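Local structure of 2-oxoadipate dioxygenase/decarboxylase, chloroplastic/amyloplastic (Oryza sativa, 6W1K) at residues T24-M29 against E77-F82; Q137-K142 against Q174-E179; K212-V217 against G229-S234. The protein catalyses the iron(II)-dependent decarboxylation and hydroxylation of 2-oxoadipate by molecular oxygen, yielding D-2-hydroxyglutarate and carbon dioxide in lysine catabolism. One frame throughout, in Å; residues are numbered along the deposited sequence.

Contact 1 (T24-M29 against E77-F82); sequences TVISNM and EFFTDF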
loop_
_atom_site.group_PDB
_atom_site.type_symbol
_atom_site.label_atom_id
_atom_site.label_comp_id
_atom_site.label_asym_id
_atom_site.label_seq_id
_atom_site.Cartn_x
_atom_site.Cartn_y
_atom_site.Cartn_z
ATOM N N THR A 24 11.439 9.643 9.680
ATOM C CA THR A 24 12.312 10.047 8.563
ATOM C C THR A 24 12.424 8.929 7.533
ATOM O O THR A 24 12.624 9.206 6.344
ATOM C CB THR A 24 13.729 10.442 9.011
ATOM O OG1 THR A 24 14.462 9.279 9.437
ATOM C CG2 THR A 24 13.685 11.502 10.088
ATOM N N VAL A 25 12.323 7.657 7.958
ATOM C CA VAL A 25 12.426 6.559 7.009
ATOM C C VAL A 25 11.190 6.519 6.109
ATOM O O VAL A 25 11.297 6.378 4.877
ATOM C CB VAL A 25 12.632 5.215 7.744
ATOM C CG1 VAL A 25 12.615 4.041 6.734
ATOM C CG2 VAL A 25 13.966 5.155 8.510
ATOM N N ILE A 26 10.000 6.602 6.698
ATOM C CA ILE A 26 8.811 6.490 5.862
ATOM C C ILE A 26 8.679 7.749 5.030
ATOM O O ILE A 26 8.093 7.709 3.943
ATOM C CB ILE A 26 7.517 6.168 6.648
ATOM C CG1 ILE A 26 7.243 7.127 7.799
ATOM C CG2 ILE A 26 7.590 4.734 7.135
ATOM C CD1 ILE A 26 5.794 7.073 8.321
ATOM N N SER A 27 9.270 8.848 5.491
ATOM C CA SER A 27 9.303 10.064 4.688
ATOM C C SER A 27 10.135 9.855 3.437
ATOM O O SER A 27 9.752 10.302 2.351
ATOM C CB SER A 27 9.839 11.220 5.529
ATOM O OG SER A 27 10.048 12.336 4.717
ATOM N N ASN A 28 11.247 9.122 3.555
ATOM C CA ASN A 28 12.063 8.840 2.379
ATOM C C ASN A 28 11.364 7.863 1.442
ATOM O O ASN A 28 11.471 7.998 0.225
ATOM C CB ASN A 28 13.442 8.326 2.812
ATOM C CG ASN A 28 14.329 9.450 3.268
ATOM O OD1 ASN A 28 14.197 10.555 2.774
ATOM N ND2 ASN A 28 15.199 9.200 4.232
ATOM N N MET A 29 10.622 6.884 1.982
ATOM C CA MET A 29 9.826 6.029 1.106
ATOM C C MET A 29 8.848 6.870 0.297
ATOM O O MET A 29 8.686 6.670 -0.913
ATOM C CB MET A 29 9.078 4.976 1.923
ATOM C CG MET A 29 9.981 4.006 2.686
ATOM S SD MET A 29 9.003 2.929 3.773
ATOM C CE MET A 29 10.087 1.542 4.003
ATOM N N GLU A 77 10.176 -7.158 9.432
ATOM C CA GLU A 77 11.096 -7.023 10.563
ATOM C C GLU A 77 11.450 -5.560 10.850
ATOM O O GLU A 77 11.651 -5.175 12.012
ATOM C CB GLU A 77 12.360 -7.824 10.260
ATOM C CG GLU A 77 13.224 -8.142 11.444
ATOM C CD GLU A 77 14.630 -8.607 11.036
ATOM O OE1 GLU A 77 15.550 -8.436 11.870
ATOM O OE2 GLU A 77 14.819 -9.118 9.895
ATOM N N PHE A 78 11.597 -4.747 9.808
ATOM C CA PHE A 78 11.789 -3.322 10.031
ATOM C C PHE A 78 10.638 -2.741 10.840
ATOM O O PHE A 78 10.858 -2.068 11.860
ATOM C CB PHE A 78 11.906 -2.579 8.693
ATOM C CG PHE A 78 11.840 -1.068 8.844
ATOM C CD1 PHE A 78 12.857 -0.380 9.472
ATOM C CD2 PHE A 78 10.737 -0.372 8.381
ATOM C CE1 PHE A 78 12.812 1.017 9.625
ATOM C CE2 PHE A 78 10.671 1.017 8.525
ATOM C CZ PHE A 78 11.698 1.712 9.169
ATOM N N PHE A 79 9.400 -2.976 10.387
ATOM C CA PHE A 79 8.246 -2.351 11.037
ATOM C C PHE A 79 8.053 -2.878 12.449
ATOM O O PHE A 79 7.742 -2.093 13.363
ATOM C CB PHE A 79 6.967 -2.511 10.191
ATOM C CG PHE A 79 7.038 -1.754 8.907
ATOM C CD1 PHE A 79 6.917 -0.366 8.902
ATOM C CD2 PHE A 79 7.292 -2.404 7.707
ATOM C CE1 PHE A 79 7.030 0.347 7.775
ATOM C CE2 PHE A 79 7.431 -1.674 6.567
ATOM C CZ PHE A 79 7.293 -0.297 6.598
ATOM N N THR A 80 8.261 -4.188 12.677
ATOM C CA THR A 80 8.144 -4.696 14.046
ATOM C C THR A 80 9.298 -4.230 14.939
ATOM O O THR A 80 9.108 -4.110 16.152
ATOM C CB THR A 80 8.032 -6.231 14.084
ATOM O OG1 THR A 80 9.158 -6.839 13.446
ATOM C CG2 THR A 80 6.737 -6.666 13.367
ATOM N N ASP A 81 10.482 -3.937 14.378
ATOM C CA ASP A 81 11.526 -3.255 15.148
ATOM C C ASP A 81 11.061 -1.868 15.639
ATOM O O ASP A 81 11.503 -1.390 16.678
ATOM C CB ASP A 81 12.789 -3.083 14.301
ATOM C CG ASP A 81 13.613 -4.371 14.132
ATOM O OD1 ASP A 81 13.375 -5.383 14.822
ATOM O OD2 ASP A 81 14.518 -4.333 13.261
ATOM N N PHE A 82 10.171 -1.221 14.904
ATOM C CA PHE A 82 9.597 0.065 15.286
ATOM C C PHE A 82 8.151 -0.069 15.762
ATOM O O PHE A 82 7.318 0.810 15.546
ATOM C CB PHE A 82 9.777 1.047 14.126
ATOM C CG PHE A 82 11.225 1.448 13.967
ATOM C CD1 PHE A 82 11.802 2.386 14.838
ATOM C CD2 PHE A 82 12.037 0.826 13.024
ATOM C CE1 PHE A 82 13.163 2.712 14.774
ATOM C CE2 PHE A 82 13.391 1.156 12.939
ATOM C CZ PHE A 82 13.955 2.098 13.807
#

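Contact 2 (Q137-K142 against Q174-E179); sequences QDIIQK and QVLSRE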
loop_
_atom_site.group_PDB
_atom_site.type_symbol
_atom_site.label_atom_id
_atom_site.label_comp_id
_atom_site.label_asym_id
_atom_site.label_seq_id
_atom_site.Cartn_x
_atom_site.Cartn_y
_atom_site.Cartn_z
ATOM N N GLN A 137 9.052 -19.531 -12.259
ATOM C CA GLN A 137 9.858 -19.787 -11.073
ATOM C C GLN A 137 11.334 -19.622 -11.382
ATOM O O GLN A 137 12.094 -19.094 -10.556
ATOM C CB GLN A 137 9.588 -21.184 -10.516
ATOM C CG GLN A 137 8.202 -21.362 -9.995
ATOM C CD GLN A 137 8.044 -22.630 -9.187
ATOM O OE1 GLN A 137 8.878 -22.959 -8.342
ATOM N NE2 GLN A 137 6.958 -23.343 -9.432
ATOM N N ASP A 138 11.769 -20.078 -12.564
ATOM C CA ASP A 138 13.190 -20.019 -12.881
ATOM C C ASP A 138 13.631 -18.590 -13.173
ATOM O O ASP A 138 14.764 -18.212 -12.869
ATOM C CB ASP A 138 13.534 -20.899 -14.079
ATOM C CG ASP A 138 13.478 -22.381 -13.763
ATOM O OD1 ASP A 138 13.365 -22.746 -12.574
ATOM O OD2 ASP A 138 13.533 -23.185 -14.720
ATOM N N ILE A 139 12.759 -17.792 -13.786
ATOM C CA ILE A 139 13.089 -16.402 -14.051
ATOM C C ILE A 139 13.230 -15.644 -12.732
ATOM O O ILE A 139 14.210 -14.929 -12.496
ATOM C CB ILE A 139 12.019 -15.760 -14.954
ATOM C CG1 ILE A 139 12.130 -16.231 -16.393
ATOM C CG2 ILE A 139 12.117 -14.219 -14.863
ATOM C CD1 ILE A 139 10.875 -15.951 -17.193
ATOM N N ILE A 140 12.274 -15.837 -11.827
ATOM C CA ILE A 140 12.345 -15.144 -10.548
ATOM C C ILE A 140 13.568 -15.597 -9.773
ATOM O O ILE A 140 14.277 -14.780 -9.167
ATOM C CB ILE A 140 11.044 -15.374 -9.755
ATOM C CG1 ILE A 140 9.920 -14.601 -10.431
ATOM C CG2 ILE A 140 11.201 -14.944 -8.294
ATOM C CD1 ILE A 140 8.504 -15.079 -10.040
ATOM N N GLN A 141 13.837 -16.904 -9.778
ATOM C CA GLN A 141 15.003 -17.426 -9.082
ATOM C C GLN A 141 16.293 -16.815 -9.619
ATOM O O GLN A 141 17.238 -16.587 -8.856
ATOM C CB GLN A 141 15.061 -18.941 -9.202
ATOM C CG GLN A 141 15.976 -19.596 -8.225
ATOM C CD GLN A 141 15.523 -19.416 -6.771
ATOM O OE1 GLN A 141 14.323 -19.450 -6.451
ATOM N NE2 GLN A 141 16.497 -19.210 -5.883
ATOM N N LYS A 142 16.369 -16.587 -10.936
ATOM C CA LYS A 142 17.565 -15.976 -11.513
ATOM C C LYS A 142 17.813 -14.600 -10.899
ATOM O O LYS A 142 18.945 -14.257 -10.531
ATOM C CB LYS A 142 17.433 -15.856 -13.039
ATOM C CG LYS A 142 18.565 -15.040 -13.697
ATOM C CD LYS A 142 18.472 -15.017 -15.225
ATOM C CE LYS A 142 17.264 -14.215 -15.697
ATOM N NZ LYS A 142 17.324 -13.926 -17.184
ATOM N N GLN A 174 8.304 -9.738 -20.056
ATOM C CA GLN A 174 7.217 -10.187 -20.914
ATOM C C GLN A 174 6.636 -11.512 -20.429
ATOM O O GLN A 174 5.413 -11.674 -20.371
ATOM C CB GLN A 174 7.711 -10.332 -22.348
ATOM C CG GLN A 174 7.638 -9.099 -23.198
ATOM C CD GLN A 174 8.174 -9.391 -24.592
ATOM O OE1 GLN A 174 9.310 -9.865 -24.740
ATOM N NE2 GLN A 174 7.351 -9.159 -25.616
ATOM N N VAL A 175 7.500 -12.492 -20.134
ATOM C CA VAL A 175 7.032 -13.814 -19.701
ATOM C C VAL A 175 6.255 -13.712 -18.388
ATOM O O VAL A 175 5.192 -14.330 -18.222
ATOM C CB VAL A 175 8.229 -14.775 -19.571
ATOM C CG1 VAL A 175 7.813 -16.060 -18.882
ATOM C CG2 VAL A 175 8.830 -15.079 -20.944
ATOM N N LEU A 176 6.775 -12.955 -17.430
ATOM C CA LEU A 176 6.060 -12.816 -16.154
ATOM C C LEU A 176 4.739 -12.085 -16.343
ATOM O O LEU A 176 3.716 -12.480 -15.773
ATOM C CB LEU A 176 6.929 -12.084 -15.151
ATOM C CG LEU A 176 8.124 -12.854 -14.595
ATOM C CD1 LEU A 176 8.815 -11.938 -13.557
ATOM C CD2 LEU A 176 7.730 -14.197 -13.987
ATOM N N SER A 177 4.741 -11.020 -17.150
ATOM C CA SER A 177 3.514 -10.268 -17.372
ATOM C C SER A 177 2.388 -11.153 -17.854
ATOM O O SER A 177 1.219 -10.866 -17.583
ATOM C CB SER A 177 3.719 -9.155 -18.392
ATOM O OG SER A 177 4.511 -8.120 -17.862
ATOM N N ARG A 178 2.711 -12.206 -18.607
ATOM C CA ARG A 178 1.674 -13.060 -19.176
ATOM C C ARG A 178 1.093 -14.027 -18.147
ATOM O O ARG A 178 -0.066 -14.441 -18.271
ATOM C CB ARG A 178 2.245 -13.830 -20.369
ATOM C CG ARG A 178 2.428 -12.986 -21.638
ATOM C CD ARG A 178 3.218 -13.751 -22.702
ATOM N NE ARG A 178 3.735 -12.859 -23.738
ATOM C CZ ARG A 178 4.989 -12.868 -24.186
ATOM N NH1 ARG A 178 5.878 -13.724 -23.688
ATOM N NH2 ARG A 178 5.358 -12.021 -25.139
ATOM N N GLU A 179 1.869 -14.395 -17.134
ATOM C CA GLU A 179 1.397 -15.323 -16.117
ATOM C C GLU A 179 0.962 -14.632 -14.827
ATOM O O GLU A 179 -0.002 -15.073 -14.193
ATOM C CB GLU A 179 2.492 -16.336 -15.780
ATOM C CG GLU A 179 2.065 -17.340 -14.694
ATOM C CD GLU A 179 3.057 -18.482 -14.516
ATOM O OE1 GLU A 179 4.154 -18.409 -15.115
ATOM O OE2 GLU A 179 2.728 -19.458 -13.796
#

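Contact 3 (K212-V217 against G229-S234); sequences KFNKFV and GILKVS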
loop_
_atom_site.group_PDB
_atom_site.type_symbol
_atom_site.label_atom_id
_atom_site.label_comp_id
_atom_site.label_asym_id
_atom_site.label_seq_id
_atom_site.Cartn_x
_atom_site.Cartn_y
_atom_site.Cartn_z
ATOM N N LYS A 212 -18.188 11.647 -2.499
ATOM C CA LYS A 212 -17.876 13.034 -2.883
ATOM C C LYS A 212 -16.401 13.091 -3.274
ATOM O O LYS A 212 -16.084 13.743 -4.246
ATOM C CB LYS A 212 -18.130 14.001 -1.730
ATOM C CG LYS A 212 -19.394 14.828 -1.854
ATOM C CD LYS A 212 -20.626 14.074 -1.468
ATOM C CE LYS A 212 -21.868 14.943 -1.459
ATOM N NZ LYS A 212 -21.854 15.906 -0.335
ATOM N N PHE A 213 -15.531 12.414 -2.528
ATOM C CA PHE A 213 -14.107 12.395 -2.841
ATOM C C PHE A 213 -13.861 11.826 -4.238
ATOM O O PHE A 213 -13.107 12.395 -5.030
ATOM C CB PHE A 213 -13.326 11.576 -1.808
ATOM C CG PHE A 213 -11.841 11.729 -1.943
ATOM C CD1 PHE A 213 -11.155 12.631 -1.141
ATOM C CD2 PHE A 213 -11.123 11.004 -2.904
ATOM C CE1 PHE A 213 -9.803 12.805 -1.276
ATOM C CE2 PHE A 213 -9.771 11.196 -3.054
ATOM C CZ PHE A 213 -9.102 12.086 -2.220
ATOM N N ASN A 214 -14.507 10.704 -4.556
ATOM C CA ASN A 214 -14.326 10.101 -5.874
ATOM C C ASN A 214 -14.707 11.066 -6.989
ATOM O O ASN A 214 -14.010 11.155 -8.011
ATOM C CB ASN A 214 -15.142 8.818 -5.977
ATOM C CG ASN A 214 -14.507 7.674 -5.231
ATOM O OD1 ASN A 214 -13.361 7.766 -4.786
ATOM N ND2 ASN A 214 -15.252 6.598 -5.058
ATOM N N LYS A 215 -15.807 11.804 -6.819
ATOM C CA LYS A 215 -16.221 12.740 -7.862
ATOM C C LYS A 215 -15.238 13.908 -7.967
ATOM O O LYS A 215 -14.964 14.404 -9.063
ATOM C CB LYS A 215 -17.637 13.241 -7.592
ATOM C CG LYS A 215 -18.142 14.267 -8.600
ATOM C CD LYS A 215 -18.936 15.354 -7.905
ATOM C CE LYS A 215 -20.015 15.963 -8.812
ATOM N NZ LYS A 215 -19.670 15.915 -10.272
ATOM N N PHE A 216 -14.689 14.353 -6.836
ATOM C CA PHE A 216 -13.614 15.344 -6.850
ATOM C C PHE A 216 -12.420 14.862 -7.682
ATOM O O PHE A 216 -11.871 15.619 -8.486
ATOM C CB PHE A 216 -13.209 15.658 -5.398
ATOM C CG PHE A 216 -11.987 16.537 -5.265
ATOM C CD1 PHE A 216 -10.736 15.974 -5.003
ATOM C CD2 PHE A 216 -12.089 17.918 -5.389
ATOM C CE1 PHE A 216 -9.607 16.764 -4.888
ATOM C CE2 PHE A 216 -10.969 18.716 -5.264
ATOM C CZ PHE A 216 -9.719 18.135 -5.010
ATOM N N VAL A 217 -12.009 13.607 -7.519
ATOM C CA VAL A 217 -10.859 13.118 -8.270
ATOM C C VAL A 217 -11.192 13.036 -9.753
ATOM O O VAL A 217 -10.412 13.481 -10.606
ATOM C CB VAL A 217 -10.406 11.759 -7.712
ATOM C CG1 VAL A 217 -9.362 11.111 -8.627
ATOM C CG2 VAL A 217 -9.860 11.935 -6.358
ATOM N N GLY A 229 -16.458 -1.937 -9.748
ATOM C CA GLY A 229 -16.935 -0.610 -9.443
ATOM C C GLY A 229 -15.831 0.293 -8.928
ATOM O O GLY A 229 -14.780 -0.148 -8.463
ATOM N N ILE A 230 -16.087 1.597 -9.008
ATOM C CA ILE A 230 -15.086 2.537 -8.529
ATOM C C ILE A 230 -15.000 2.537 -7.010
ATOM O O ILE A 230 -13.992 2.981 -6.457
ATOM C CB ILE A 230 -15.363 3.957 -9.055
ATOM C CG1 ILE A 230 -16.775 4.418 -8.688
ATOM C CG2 ILE A 230 -15.170 4.007 -10.598
ATOM C CD1 ILE A 230 -16.962 5.926 -8.833
ATOM N N LEU A 231 -16.018 2.045 -6.319
ATOM C CA LEU A 231 -16.045 2.035 -4.859
ATOM C C LEU A 231 -16.211 0.598 -4.383
ATOM O O LEU A 231 -17.265 -0.009 -4.585
ATOM C CB LEU A 231 -17.179 2.913 -4.327
ATOM C CG LEU A 231 -17.201 3.062 -2.805
ATOM C CD1 LEU A 231 -15.950 3.808 -2.322
ATOM C CD2 LEU A 231 -18.480 3.769 -2.375
ATOM N N LYS A 232 -15.175 0.066 -3.751
ATOM C CA LYS A 232 -15.224 -1.263 -3.158
ATOM C C LYS A 232 -15.748 -1.149 -1.733
ATOM O O LYS A 232 -15.155 -0.448 -0.905
ATOM C CB LYS A 232 -13.832 -1.899 -3.160
ATOM C CG LYS A 232 -13.372 -2.381 -4.536
ATOM C CD LYS A 232 -13.060 -1.228 -5.467
ATOM C CE LYS A 232 -12.128 -1.663 -6.586
ATOM N NZ LYS A 232 -12.200 -0.786 -7.783
ATOM N N VAL A 233 -16.805 -1.885 -1.438
ATOM C CA VAL A 233 -17.470 -1.833 -0.146
ATOM C C VAL A 233 -17.404 -3.211 0.494
ATOM O O VAL A 233 -17.807 -4.210 -0.119
ATOM C CB VAL A 233 -18.935 -1.375 -0.275
ATOM C CG1 VAL A 233 -19.602 -1.453 1.085
ATOM C CG2 VAL A 233 -19.029 0.027 -0.876
ATOM N N SER A 234 -16.911 -3.170 1.741
ATOM C CA SER A 234 -16.649 -4.387 2.451
ATOM C C SER A 234 -18.024 -4.922 2.720
ATOM O O SER A 234 -19.034 -4.247 2.846
ATOM C CB SER A 234 -15.928 -4.283 3.694
ATOM O OG SER A 234 -16.590 -3.406 4.537
#

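Contact 1 (T24-M29 against E77-F82)
M29 N donates to V25 O at 3.0 Å, a helical bond that puts the side chains of V25 and M29 one turn apart, both aimed at F78 and F79. No hydrogen bond crosses between 24-29 and 77-82; the joint is wholly apolar. V25 and F78 approach from opposite directions: CG1 of V25, set anti to its own backbone N (chi1 175°), lies 3.5 Å from F78 CZ and reaches that ring obliquely. F79 receives two neighbours. I26 CG2 approaches its edge, near the ring plane, 4.5 Å from F79 CE1, whereas the extended M29 chain ends with CE 4.2 Å from F79 CZ, again at an oblique slant. The two phenyls also meet within their helix: F78 CD2 stands 3.7 Å above the F79 plane, over its centre, and F79 CE2 lies in plane at the edge of F78. Y84 adds an edge-to-face partner to F79. With the axes of the two short segments 13.0 Å apart and at 145°, the gap is bridged by side chains alone. T155 of helix 154-160 touches both V25 and F78, while I26 and M29 rest respectively on F60 and F62 of strand 57-65, which carries the iron ligand H59, whose side chain is about 10 Å from that of F79. The chemistry implies joining by shape and hydrophobic burial, without directional bonds across, behind a strand of the metal site.

Contact 2 (Q137-K142 against Q174-E179)
I139 CD1 presses on V175 CG1 at 3.5 Å, closer than carbon atoms usually pack, and lies 3.7 Å from V175 CB, so one methyl bears on the branch of the valine. Beside it, L176 divides its fork between two successive residues of the other helix: CD1 lies 4.2 Å from I139 CG2, and CD2 is 4.1 Å from I140 CD1. In I140, CG1 turns anti to the carbonyl carbon (chi1 -71°), which carries CD1 nearer to 174-179 than the direction of CB alone would suggest. The helix axes come within 10.5 Å at -129°, with I139 and L176 facing each other at the crossing. Helices 134-147 and 170-179 belong to a helical excursion, free of strands, that links strands 121-127 and 195-199 of the central sheet in this glyoxalase-clan protein. Around the apolar centre, L187 of helix 181-189 and S136 also touch L176, and L132 touches I140. Polar ties lie farther out: E179 OE1 is hydrogen-bonded to the hydroxyls of S133 and S136 near the start of helix 134-147, and K142 NZ forms a salt bridge with D172 on the partner helix.

Contact 3 (K212-V217 against G229-S234)
N214 reaches from helix 212-217 toward L231 and I230, its ND2 lying 4.0 Å from L231 CD1. The two side chains cross at about a right angle. Although I230 O is the nearest polar atom across the contact, 4.1 Å from ND2, the pair is too long for a hydrogen bond, and no such bond joins the two segments. What fixes the amide is its other end, since N214 OD1 is hydrogen-bonded to S242 OG. The closer-packed part centres on buried N214 and on L231, which is partly exposed but, with CG anti to its backbone N (chi1 -175°), also lies against I210 and N211 of the same helix. Strand 232-233 pairs antiparallel with 239-243 in the mixed sheet, and backbone bonding of K232 to Q241 connects it to a residue that binds 2-oxoadipate. By a modest margin the I230 side is looser. I230 sits at the rim, partly exposed, and its side chain comes no closer than CD1, 4.2 Å from N214 ND2, with E218 as a further neighbour on the helix. Next to it the loop is tied back on itself: K232 NZ donates to G229 O at 2.7 Å, the C=O...N angle being 168°, and the same ammonium group bonds E227 O.

In the fold
Contact 1 lies nearest the chain centre, its own centre about 14 Å away, with contact 3 at about 17 Å on the opposite side and contact 2 outermost at about 23 Å. None shares a helix or strand with another, and nearest atoms stay about 19 Å apart in every pairing. Contacts 1 and 2 are both buried helix-helix joints, the first built on aromatic rings against the sheet, the second on branched aliphatic chains in the strand-free helical region, with polar bonds at its margins. Contact 3 instead sets a helix against the loop leading into a short strand: smaller (105 Å² buried against 167 and 181), partly buried, and centred on an amide whose oxygen is hydrogen-bonded to a neighbouring strand.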